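Local coordinates for GRAS family transcription factor containing protein, expressed (Oryza sativa Japonica Group, PDB 5HYZ) that binds DNA through its GRAS domain and probably acts as a transcription factor in plant development and abiotic stress resistance, at residues A36-Y46 and R275-R285. Residues are numbered along the deposited sequence; the frame is centred on the assembly and turned at random.
Sequences AGDPSERLAFY and RDSPERVRVER
E284 OE1 is gripped by two nitrogens of R42 and by a bridging water. R42 NH2 donates to the syn lone pair of E284 OE1 at 2.9 Å, while R42 NE reaches the same oxygen at 3.1 Å, so the arginine binds side-on to a single atom. That oxygen sits almost in the guanidinium plane, yet guanidinium and carboxylate planes are 66° apart, which rules out a flat two-oxygen pairing. The other oxygen, E284 OE2, takes a straight bond (179°) from R280 NE at 2.9 Å, arriving from above the carboxylate plane. R280 stacks on one face of the R42 guanidinium, centres 3.7 Å apart. R280 NE and R42 NH2 are both donors and do not bond to each other; the shared carboxylate, with the salt bridge from R280 to D270, probably balances their positive charge and favours the stack. A bend at chi3 turns the R42 head so that its remaining N-H groups meet oxygens at its edge: NH1 donates to G37 O at 3.1 Å and weakly to R275 O, and NH2 reaches a water that also joins R275 O and S277 O. The network thus ties together the N-terminal ends of helices 39-57 and 278-296, whose short segments cross at -42°, linking the predicted LRI leucine-repeat and PFYRE regions of the GRAS domain. Each helix starts with a capped turn: D38 and E41 form a capping box, and S277 OG accepts from R280 N. One turn after R42, E284 O sits over the centre of one Y46 ring face, 3.8 Å above the plane, and F45 CD2 covers the opposite face. Y46 OH packs on R285 CB at 3.6 Å and reaches E284 OE1 through a water. At the other end, the R275 guanidinium lies with one face over D38 CA, its NE salt-bridged to D270.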
ATOM      1  N   ALA A  36     -14.499  10.751  22.038  1.00 31.63           N
ATOM      2  CA  ALA A  36     -13.241  10.060  22.348  1.00 38.15           C
ATOM      3  C   ALA A  36     -13.442   8.596  22.709  1.00 36.29           C
ATOM      4  O   ALA A  36     -12.486   7.916  23.054  1.00 35.19           O
ATOM      5  CB  ALA A  36     -12.484  10.787  23.488  1.00 39.09           C
ATOM      6  N   GLY A  37     -14.675   8.109  22.632  1.00 29.83           N
ATOM      7  CA  GLY A  37     -14.994   6.756  23.061  1.00 27.76           C
ATOM      8  C   GLY A  37     -14.947   5.715  21.943  1.00 27.51           C
ATOM      9  O   GLY A  37     -14.123   5.832  21.050  1.00 31.13           O
ATOM     10  N   ASP A  38     -15.822   4.721  21.981  1.00 28.93           N
ATOM     11  CA  ASP A  38     -15.789   3.675  20.961  1.00 30.49           C
ATOM     12  C   ASP A  38     -16.549   4.190  19.722  1.00 30.42           C
ATOM     13  O   ASP A  38     -17.169   5.256  19.786  1.00 25.94           O
ATOM     14  CB  ASP A  38     -16.337   2.350  21.523  1.00 30.88           C
ATOM     15  CG  ASP A  38     -17.831   2.345  21.726  1.00 37.77           C
ATOM     16  OD1 ASP A  38     -18.543   3.235  21.225  1.00 39.14           O
ATOM     17  OD2 ASP A  38     -18.314   1.422  22.416  1.00 37.79           O
ATOM     18  N   PRO A  39     -16.483   3.461  18.592  1.00 33.42           N
ATOM     19  CA  PRO A  39     -17.139   3.970  17.377  1.00 31.43           C
ATOM     20  C   PRO A  39     -18.613   4.356  17.542  1.00 27.92           C
ATOM     21  O   PRO A  39     -19.014   5.404  17.007  1.00 28.63           O
ATOM     22  CB  PRO A  39     -17.005   2.795  16.385  1.00 28.05           C
ATOM     23  CG  PRO A  39     -15.761   2.133  16.782  1.00 29.64           C
ATOM     24  CD  PRO A  39     -15.695   2.242  18.314  1.00 33.67           C
ATOM     25  N   SER A  40     -19.409   3.571  18.252  1.00 25.44           N
ATOM     26  CA  SER A  40     -20.819   3.906  18.366  1.00 27.66           C
ATOM     27  C   SER A  40     -21.013   5.200  19.199  1.00 27.43           C
ATOM     28  O   SER A  40     -21.904   6.001  18.899  1.00 24.35           O
ATOM     29  CB  SER A  40     -21.598   2.737  18.960  1.00 28.35           C
ATOM     30  OG  SER A  40     -21.209   2.552  20.301  1.00 37.00           O
ATOM     31  N   GLU A  41     -20.163   5.398  20.215  1.00 32.01           N
ATOM     32  CA  GLU A  41     -20.178   6.636  21.019  1.00 27.06           C
ATOM     33  C   GLU A  41     -19.776   7.864  20.219  1.00 27.51           C
ATOM     34  O   GLU A  41     -20.381   8.934  20.363  1.00 24.37           O
ATOM     35  CB  GLU A  41     -19.263   6.506  22.258  1.00 27.65           C
ATOM     36  CG  GLU A  41     -19.780   5.429  23.236  1.00 29.54           C
ATOM     37  CD  GLU A  41     -18.769   5.068  24.326  1.00 33.27           C
ATOM     38  OE1 GLU A  41     -17.548   5.138  24.078  1.00 30.73           O
ATOM     39  OE2 GLU A  41     -19.214   4.730  25.434  1.00 37.49           O
ATOM     40  N   ARG A  42     -18.750   7.734  19.377  1.00 22.86           N
ATOM     41  CA  ARG A  42     -18.330   8.849  18.546  1.00 23.38           C
ATOM     42  C   ARG A  42     -19.392   9.190  17.503  1.00 19.30           C
ATOM     43  O   ARG A  42     -19.719  10.355  17.248  1.00 21.05           O
ATOM     44  CB  ARG A  42     -16.983   8.513  17.888  1.00 22.30           C
ATOM     45  CG  ARG A  42     -15.930   8.350  18.973  1.00 27.02           C
ATOM     46  CD  ARG A  42     -14.754   7.469  18.714  1.00 35.70           C
ATOM     47  NE  ARG A  42     -13.658   8.206  18.171  1.00 37.78           N
ATOM     48  CZ  ARG A  42     -12.421   8.300  18.658  1.00 27.79           C
ATOM     49  NH1 ARG A  42     -12.015   7.731  19.784  1.00 34.89           N
ATOM     50  NH2 ARG A  42     -11.586   9.055  17.982  1.00 26.80           N
ATOM     51  N   LEU A  43     -19.921   8.133  16.889  1.00 24.14           N
ATOM     52  CA  LEU A  43     -20.977   8.283  15.896  1.00 22.63           C
ATOM     53  C   LEU A  43     -22.194   9.033  16.483  1.00 21.51           C
ATOM     54  O   LEU A  43     -22.703   9.995  15.907  1.00 22.61           O
ATOM     55  CB  LEU A  43     -21.366   6.883  15.363  1.00 23.80           C
ATOM     56  CG  LEU A  43     -22.429   6.871  14.265  1.00 26.06           C
ATOM     57  CD1 LEU A  43     -21.808   7.270  12.943  1.00 22.48           C
ATOM     58  CD2 LEU A  43     -23.019   5.493  14.146  1.00 23.43           C
ATOM     59  N   ALA A  44     -22.657   8.584  17.636  1.00 24.21           N
ATOM     60  CA  ALA A  44     -23.764   9.271  18.295  1.00 23.47           C
ATOM     61  C   ALA A  44     -23.415  10.715  18.639  1.00 24.39           C
ATOM     62  O   ALA A  44     -24.265  11.595  18.562  1.00 25.16           O
ATOM     63  CB  ALA A  44     -24.171   8.515  19.565  1.00 26.96           C
ATOM     64  N   PHE A  45     -22.163  10.965  19.003  1.00 24.40           N
ATOM     65  CA  PHE A  45     -21.774  12.349  19.256  1.00 20.73           C
ATOM     66  C   PHE A  45     -22.050  13.268  18.063  1.00 24.98           C
ATOM     67  O   PHE A  45     -22.708  14.322  18.204  1.00 22.61           O
ATOM     68  CB  PHE A  45     -20.286  12.404  19.668  1.00 22.78           C
ATOM     69  CG  PHE A  45     -19.757  13.810  19.837  1.00 24.03           C
ATOM     70  CD1 PHE A  45     -19.820  14.437  21.076  1.00 28.99           C
ATOM     71  CD2 PHE A  45     -19.215  14.497  18.771  1.00 26.28           C
ATOM     72  CE1 PHE A  45     -19.351  15.741  21.242  1.00 31.96           C
ATOM     73  CE2 PHE A  45     -18.729  15.819  18.915  1.00 33.58           C
ATOM     74  CZ  PHE A  45     -18.801  16.440  20.173  1.00 36.44           C
ATOM     75  N   TYR A  46     -21.573  12.874  16.870  1.00 21.48           N
ATOM     76  CA  TYR A  46     -21.750  13.776  15.734  1.00 17.93           C
ATOM     77  C   TYR A  46     -23.200  13.816  15.266  1.00 20.41           C
ATOM     78  O   TYR A  46     -23.701  14.868  14.859  1.00 21.95           O
ATOM     79  CB  TYR A  46     -20.824  13.368  14.586  1.00 20.38           C
ATOM     80  CG  TYR A  46     -19.389  13.545  15.029  1.00 23.68           C
ATOM     81  CD1 TYR A  46     -18.836  14.830  15.130  1.00 25.81           C
ATOM     82  CD2 TYR A  46     -18.600  12.451  15.377  1.00 22.98           C
ATOM     83  CE1 TYR A  46     -17.526  15.014  15.554  1.00 25.37           C
ATOM     84  CE2 TYR A  46     -17.301  12.633  15.804  1.00 23.20           C
ATOM     85  CZ  TYR A  46     -16.785  13.918  15.905  1.00 24.36           C
ATOM     86  OH  TYR A  46     -15.492  14.074  16.343  1.00 26.62           O
ATOM     87  N   ARG A 275      -7.371   4.901  19.677  1.00 40.37           N
ATOM     88  CA  ARG A 275      -8.428   5.708  20.303  1.00 43.84           C
ATOM     89  C   ARG A 275      -8.015   7.151  20.628  1.00 43.99           C
ATOM     90  O   ARG A 275      -8.861   8.027  20.713  1.00 45.95           O
ATOM     91  CB  ARG A 275      -8.908   5.020  21.586  1.00 46.45           C
ATOM     92  CG  ARG A 275      -9.664   3.716  21.392  1.00 43.36           C
ATOM     93  CD  ARG A 275     -11.094   4.006  20.943  1.00 38.43           C
ATOM     94  NE  ARG A 275     -11.771   2.807  20.452  1.00 37.03           N
ATOM     95  CZ  ARG A 275     -12.525   1.995  21.186  1.00 38.92           C
ATOM     96  NH1 ARG A 275     -12.722   2.247  22.471  1.00 43.38           N
ATOM     97  NH2 ARG A 275     -13.105   0.933  20.632  1.00 39.01           N
ATOM     98  N   ASP A 276      -6.723   7.415  20.800  1.00 43.91           N
ATOM     99  CA  ASP A 276      -6.299   8.775  21.148  1.00 45.73           C
ATOM    100  C   ASP A 276      -5.688   9.546  19.969  1.00 48.82           C
ATOM    101  O   ASP A 276      -5.253  10.683  20.124  1.00 48.28           O
ATOM    102  CB  ASP A 276      -5.305   8.730  22.318  1.00 53.89           C
ATOM    103  CG  ASP A 276      -3.972   8.107  21.934  1.00 62.15           C
ATOM    104  OD1 ASP A 276      -3.975   7.121  21.160  1.00 59.50           O
ATOM    105  OD2 ASP A 276      -2.917   8.611  22.395  1.00 67.90           O
ATOM    106  N   SER A 277      -5.662   8.936  18.786  1.00 44.25           N
ATOM    107  CA  SER A 277      -5.097   9.603  17.604  1.00 40.88           C
ATOM    108  C   SER A 277      -5.782  10.906  17.293  1.00 37.96           C
ATOM    109  O   SER A 277      -6.971  10.916  17.034  1.00 37.93           O
ATOM    110  CB  SER A 277      -5.185   8.703  16.357  1.00 34.41           C
ATOM    111  OG  SER A 277      -4.974   9.507  15.198  1.00 40.53           O
ATOM    112  N   PRO A 278      -5.030  12.015  17.279  1.00 37.84           N
ATOM    113  CA  PRO A 278      -5.582  13.305  16.863  1.00 38.72           C
ATOM    114  C   PRO A 278      -6.003  13.332  15.383  1.00 38.31           C
ATOM    115  O   PRO A 278      -6.987  14.011  15.028  1.00 36.32           O
ATOM    116  CB  PRO A 278      -4.418  14.286  17.111  1.00 40.04           C
ATOM    117  CG  PRO A 278      -3.205  13.447  17.162  1.00 43.88           C
ATOM    118  CD  PRO A 278      -3.635  12.133  17.737  1.00 43.59           C
ATOM    119  N   GLU A 279      -5.251  12.613  14.546  1.00 36.68           N
ATOM    120  CA  GLU A 279      -5.515  12.527  13.111  1.00 36.65           C
ATOM    121  C   GLU A 279      -6.895  11.894  12.880  1.00 28.15           C
ATOM    122  O   GLU A 279      -7.692  12.341  12.024  1.00 32.57           O
ATOM    123  CB  GLU A 279      -4.424  11.699  12.412  1.00 36.27           C
ATOM    124  CG  GLU A 279      -3.068  12.404  12.286  1.00 46.63           C
ATOM    125  CD  GLU A 279      -2.274  12.508  13.604  1.00 53.15           C
ATOM    126  OE1 GLU A 279      -2.383  11.607  14.485  1.00 49.19           O
ATOM    127  OE2 GLU A 279      -1.527  13.510  13.748  1.00 62.14           O
ATOM    128  N   ARG A 280      -7.141  10.849  13.652  1.00 28.79           N
ATOM    129  CA  ARG A 280      -8.421  10.163  13.614  1.00 30.63           C
ATOM    130  C   ARG A 280      -9.592  11.100  13.942  1.00 32.12           C
ATOM    131  O   ARG A 280     -10.599  11.123  13.230  1.00 28.05           O
ATOM    132  CB  ARG A 280      -8.398   9.009  14.564  1.00 29.31           C
ATOM    133  CG  ARG A 280      -9.735   8.364  14.716  1.00 32.28           C
ATOM    134  CD  ARG A 280      -9.628   7.173  15.575  1.00 29.02           C
ATOM    135  NE  ARG A 280     -10.933   6.617  15.850  1.00 26.64           N
ATOM    136  CZ  ARG A 280     -11.123   5.523  16.569  1.00 28.32           C
ATOM    137  NH1 ARG A 280     -10.079   4.879  17.086  1.00 30.00           N
ATOM    138  NH2 ARG A 280     -12.349   5.071  16.777  1.00 25.75           N
ATOM    139  N   VAL A 281      -9.438  11.913  14.991  1.00 35.59           N
ATOM    140  CA  VAL A 281     -10.485  12.869  15.360  1.00 31.64           C
ATOM    141  C   VAL A 281     -10.679  13.911  14.289  1.00 29.69           C
ATOM    142  O   VAL A 281     -11.805  14.328  14.026  1.00 32.37           O
ATOM    143  CB  VAL A 281     -10.170  13.576  16.707  1.00 36.63           C
ATOM    144  CG1 VAL A 281     -11.334  14.447  17.112  1.00 34.97           C
ATOM    145  CG2 VAL A 281      -9.944  12.584  17.732  1.00 36.41           C
ATOM    146  N   ARG A 282      -9.598  14.343  13.656  1.00 24.41           N
ATOM    147  CA  ARG A 282      -9.729  15.306  12.594  1.00 28.08           C
ATOM    148  C   ARG A 282     -10.640  14.714  11.509  1.00 25.98           C
ATOM    149  O   ARG A 282     -11.519  15.386  11.006  1.00 26.66           O
ATOM    150  CB  ARG A 282      -8.364  15.692  11.990  1.00 26.26           C
ATOM    151  CG  ARG A 282      -8.466  16.826  10.967  1.00 37.74           C
ATOM    152  CD  ARG A 282      -7.101  17.250  10.403  1.00 44.95           C
ATOM    153  NE  ARG A 282      -6.189  17.591  11.493  1.00 46.71           N
ATOM    154  CZ  ARG A 282      -5.217  16.800  11.946  1.00 44.99           C
ATOM    155  NH1 ARG A 282      -5.012  15.615  11.382  1.00 47.26           N
ATOM    156  NH2 ARG A 282      -4.437  17.192  12.952  1.00 46.19           N
ATOM    157  N   VAL A 283     -10.403  13.458  11.145  1.00 25.57           N
ATOM    158  CA  VAL A 283     -11.242  12.865  10.106  1.00 27.32           C
ATOM    159  C   VAL A 283     -12.706  12.792  10.551  1.00 23.57           C
ATOM    160  O   VAL A 283     -13.619  13.210   9.824  1.00 25.01           O
ATOM    161  CB  VAL A 283     -10.747  11.442   9.751  1.00 29.30           C
ATOM    162  CG1 VAL A 283     -11.767  10.732   8.815  1.00 27.07           C
ATOM    163  CG2 VAL A 283      -9.370  11.546   9.091  1.00 24.49           C
ATOM    164  N   GLU A 284     -12.908  12.258  11.740  1.00 21.83           N
ATOM    165  CA  GLU A 284     -14.247  12.087  12.295  1.00 23.81           C
ATOM    166  C   GLU A 284     -15.018  13.414  12.416  1.00 26.17           C
ATOM    167  O   GLU A 284     -16.209  13.484  12.123  1.00 23.77           O
ATOM    168  CB  GLU A 284     -14.148  11.357  13.634  1.00 24.18           C
ATOM    169  CG  GLU A 284     -13.759   9.854  13.456  1.00 26.63           C
ATOM    170  CD  GLU A 284     -13.313   9.200  14.731  1.00 29.05           C
ATOM    171  OE1 GLU A 284     -13.025   9.949  15.686  1.00 30.30           O
ATOM    172  OE2 GLU A 284     -13.250   7.953  14.796  1.00 28.17           O
ATOM    173  N   ARG A 285     -14.340  14.491  12.780  1.00 27.68           N
ATOM    174  CA  ARG A 285     -15.015  15.776  12.969  1.00 24.85           C
ATOM    175  C   ARG A 285     -15.134  16.629  11.711  1.00 27.82           C
ATOM    176  O   ARG A 285     -16.224  17.093  11.366  1.00 26.13           O
ATOM    177  CB  ARG A 285     -14.281  16.556  14.063  1.00 29.76           C
ATOM    178  CG  ARG A 285     -14.787  17.954  14.223  1.00 34.24           C
ATOM    179  CD  ARG A 285     -14.031  18.675  15.301  1.00 44.97           C
ATOM    180  NE  ARG A 285     -14.632  20.000  15.512  1.00 58.32           N
ATOM    181  CZ  ARG A 285     -14.176  20.913  16.374  1.00 57.00           C
ATOM    182  NH1 ARG A 285     -13.114  20.646  17.125  1.00 53.46           N
ATOM    183  NH2 ARG A 285     -14.787  22.087  16.492  1.00 54.41           N
TER
HETATM  184  O   HOH W   1      -8.970   9.625  18.468  1.00 39.89           O
HETATM  185  O   HOH W   2     -14.341  11.905  17.194  1.00 31.49           O